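Local coordinates for CglIIR protein (Corynebacterium glutamicum, PDB 6F1S), which is the H subunit of the CglI restriction endonuclease, an NTPase with a helicase-like motor that probably works on DNA, here its C-terminal domain, at residues E33-K38 with N62-D67. Residues are numbered along the deposited sequence; the frame is centred on the assembly and turned at random.
Sequences EALDKK and NAFTVD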
loop_
_atom_site.group_PDB
_atom_site.type_symbol
_atom_site.label_atom_id
_atom_site.label_comp_id
_atom_site.label_asym_id
_atom_site.label_seq_id
_atom_site.Cartn_x
_atom_site.Cartn_y
_atom_site.Cartn_z
ATOM N N GLU A 33 -12.131 -8.644 -5.145
ATOM C CA GLU A 33 -13.419 -8.116 -4.715
ATOM C C GLU A 33 -13.524 -8.020 -3.199
ATOM O O GLU A 33 -14.099 -7.067 -2.677
ATOM C CB GLU A 33 -14.561 -8.974 -5.262
ATOM C CG GLU A 33 -14.935 -8.648 -6.698
ATOM N N ALA A 34 -12.964 -9.002 -2.499
ATOM C CA ALA A 34 -13.055 -9.043 -1.042
ATOM C C ALA A 34 -12.209 -7.955 -0.406
ATOM O O ALA A 34 -12.642 -7.295 0.536
ATOM C CB ALA A 34 -12.636 -10.410 -0.515
ATOM N N LEU A 35 -10.997 -7.771 -0.918
ATOM C CA LEU A 35 -10.128 -6.729 -0.391
ATOM C C LEU A 35 -10.688 -5.351 -0.740
ATOM O O LEU A 35 -10.758 -4.472 0.119
ATOM C CB LEU A 35 -8.705 -6.879 -0.923
ATOM C CG LEU A 35 -7.753 -5.802 -0.394
ATOM C CD1 LEU A 35 -7.606 -5.915 1.121
ATOM C CD2 LEU A 35 -6.405 -5.871 -1.090
ATOM N N ASP A 36 -11.106 -5.177 -1.991
ATOM C CA ASP A 36 -11.655 -3.900 -2.454
ATOM C C ASP A 36 -12.881 -3.484 -1.638
ATOM O O ASP A 36 -12.968 -2.350 -1.178
ATOM C CB ASP A 36 -12.017 -3.973 -3.941
ATOM C CG ASP A 36 -12.267 -2.607 -4.548
ATOM O OD1 ASP A 36 -11.482 -1.673 -4.272
ATOM O OD2 ASP A 36 -13.258 -2.464 -5.296
ATOM N N LYS A 37 -13.818 -4.410 -1.457
ATOM C CA LYS A 37 -14.988 -4.174 -0.615
ATOM C C LYS A 37 -14.564 -3.784 0.801
ATOM O O LYS A 37 -15.126 -2.869 1.403
ATOM C CB LYS A 37 -15.873 -5.424 -0.575
ATOM C CG LYS A 37 -17.206 -5.246 0.140
ATOM C CD LYS A 37 -17.876 -6.596 0.391
ATOM C CE LYS A 37 -19.332 -6.441 0.817
ATOM N NZ LYS A 37 -20.187 -5.958 -0.306
ATOM N N LYS A 38 -13.562 -4.486 1.315
ATOM C CA LYS A 38 -13.035 -4.250 2.655
ATOM C C LYS A 38 -12.399 -2.863 2.798
ATOM O O LYS A 38 -12.718 -2.124 3.730
ATOM C CB LYS A 38 -12.018 -5.341 3.008
ATOM C CG LYS A 38 -11.060 -4.991 4.136
ATOM C CD LYS A 38 -11.584 -5.430 5.496
ATOM C CE LYS A 38 -10.458 -5.499 6.526
ATOM N NZ LYS A 38 -9.428 -6.515 6.158
ATOM N N ASN A 62 -1.586 -9.184 4.240
ATOM C CA ASN A 62 -1.681 -10.602 3.888
ATOM C C ASN A 62 -2.567 -10.858 2.681
ATOM O O ASN A 62 -2.506 -11.923 2.079
ATOM C CB ASN A 62 -2.206 -11.421 5.066
ATOM C CG ASN A 62 -1.163 -11.634 6.134
ATOM O OD1 ASN A 62 0.025 -11.769 5.839
ATOM N ND2 ASN A 62 -1.597 -11.660 7.386
ATOM N N ALA A 63 -3.402 -9.886 2.335
ATOM C CA ALA A 63 -4.263 -10.023 1.173
ATOM C C ALA A 63 -3.448 -9.870 -0.102
ATOM O O ALA A 63 -3.938 -10.143 -1.201
ATOM C CB ALA A 63 -5.383 -9.010 1.219
ATOM N N PHE A 64 -2.199 -9.435 0.054
ATOM C CA PHE A 64 -1.308 -9.221 -1.080
ATOM C C PHE A 64 -0.330 -10.371 -1.269
ATOM O O PHE A 64 0.165 -10.956 -0.302
ATOM C CB PHE A 64 -0.512 -7.919 -0.915
ATOM C CG PHE A 64 -1.323 -6.665 -1.120
ATOM C CD1 PHE A 64 -1.357 -6.041 -2.356
ATOM C CD2 PHE A 64 -2.034 -6.100 -0.071
ATOM C CE1 PHE A 64 -2.093 -4.871 -2.543
ATOM C CE2 PHE A 64 -2.769 -4.940 -0.253
ATOM C CZ PHE A 64 -2.802 -4.328 -1.494
ATOM N N THR A 65 -0.062 -10.682 -2.531
ATOM C CA THR A 65 1.032 -11.563 -2.905
ATOM C C THR A 65 2.006 -10.767 -3.761
ATOM O O THR A 65 1.651 -10.316 -4.850
ATOM C CB THR A 65 0.544 -12.800 -3.684
ATOM O OG1 THR A 65 -0.342 -13.570 -2.861
ATOM C CG2 THR A 65 1.723 -13.664 -4.113
ATOM N N VAL A 66 3.221 -10.567 -3.262
ATOM C CA VAL A 66 4.239 -9.842 -4.014
ATOM C C VAL A 66 5.583 -10.567 -3.943
ATOM O O VAL A 66 5.960 -11.086 -2.893
ATOM C CB VAL A 66 4.410 -8.387 -3.499
ATOM C CG1 VAL A 66 5.481 -7.652 -4.297
ATOM C CG2 VAL A 66 3.090 -7.626 -3.563
ATOM N N ASP A 67 6.289 -10.622 -5.068
ATOM C CA ASP A 67 7.627 -11.192 -5.091
ATOM C C ASP A 67 8.534 -10.414 -4.143
ATOM O O ASP A 67 8.587 -9.188 -4.202
ATOM C CB ASP A 67 8.195 -11.183 -6.511
ATOM C CG ASP A 67 9.588 -11.782 -6.589
ATOM O OD1 ASP A 67 9.709 -13.021 -6.492
ATOM O OD2 ASP A 67 10.561 -11.016 -6.756
#
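Leu-35 reaches from helix 32-46 to Ala-63, in the loop just before strand 64-65, and to Phe-64, the first residue of that strand, which pairs with 28-29 in a small two-stranded antiparallel sheet. This is helix-on-strand packing in the C-terminal domain: the helix begins shortly after strand 28-29, and helix 54-61 leads into the other strand. The CA atoms of Leu-35 and Ala-63 are 6.9 Å apart, close enough for one leucine to span the gap. Its CG lies anti to the backbone N (chi1 180°), which extends the side chain toward segment 62-67. Leu-35 CD1 meets the single methyl of the alanine, 3.8 Å from Ala-63 CB. Leu-35 CD2 lies between that methyl, 4.0 Å from Ala-63 CB, and the outer part of the phenylalanine ring. The side chains of Leu-35 and Phe-64 cross at about a right angle, and the methyl comes to the ring obliquely. The CB of Phe-64 does not point at the helix; with CG anti to the carbonyl carbon (chi1 -73°), the CE2 and CZ part of the ring meets the leucine. Ile-29 touches both Leu-35 and Phe-64, and Trp-153 and Pro-155 from strand 152-158 of the main sheet also pack on the ring. No hydrogen bond joins the two segments; Leu-35 CD2 lies 3.8 Å from Phe-64 CE2 and 3.9 Å from Phe-64 CZ.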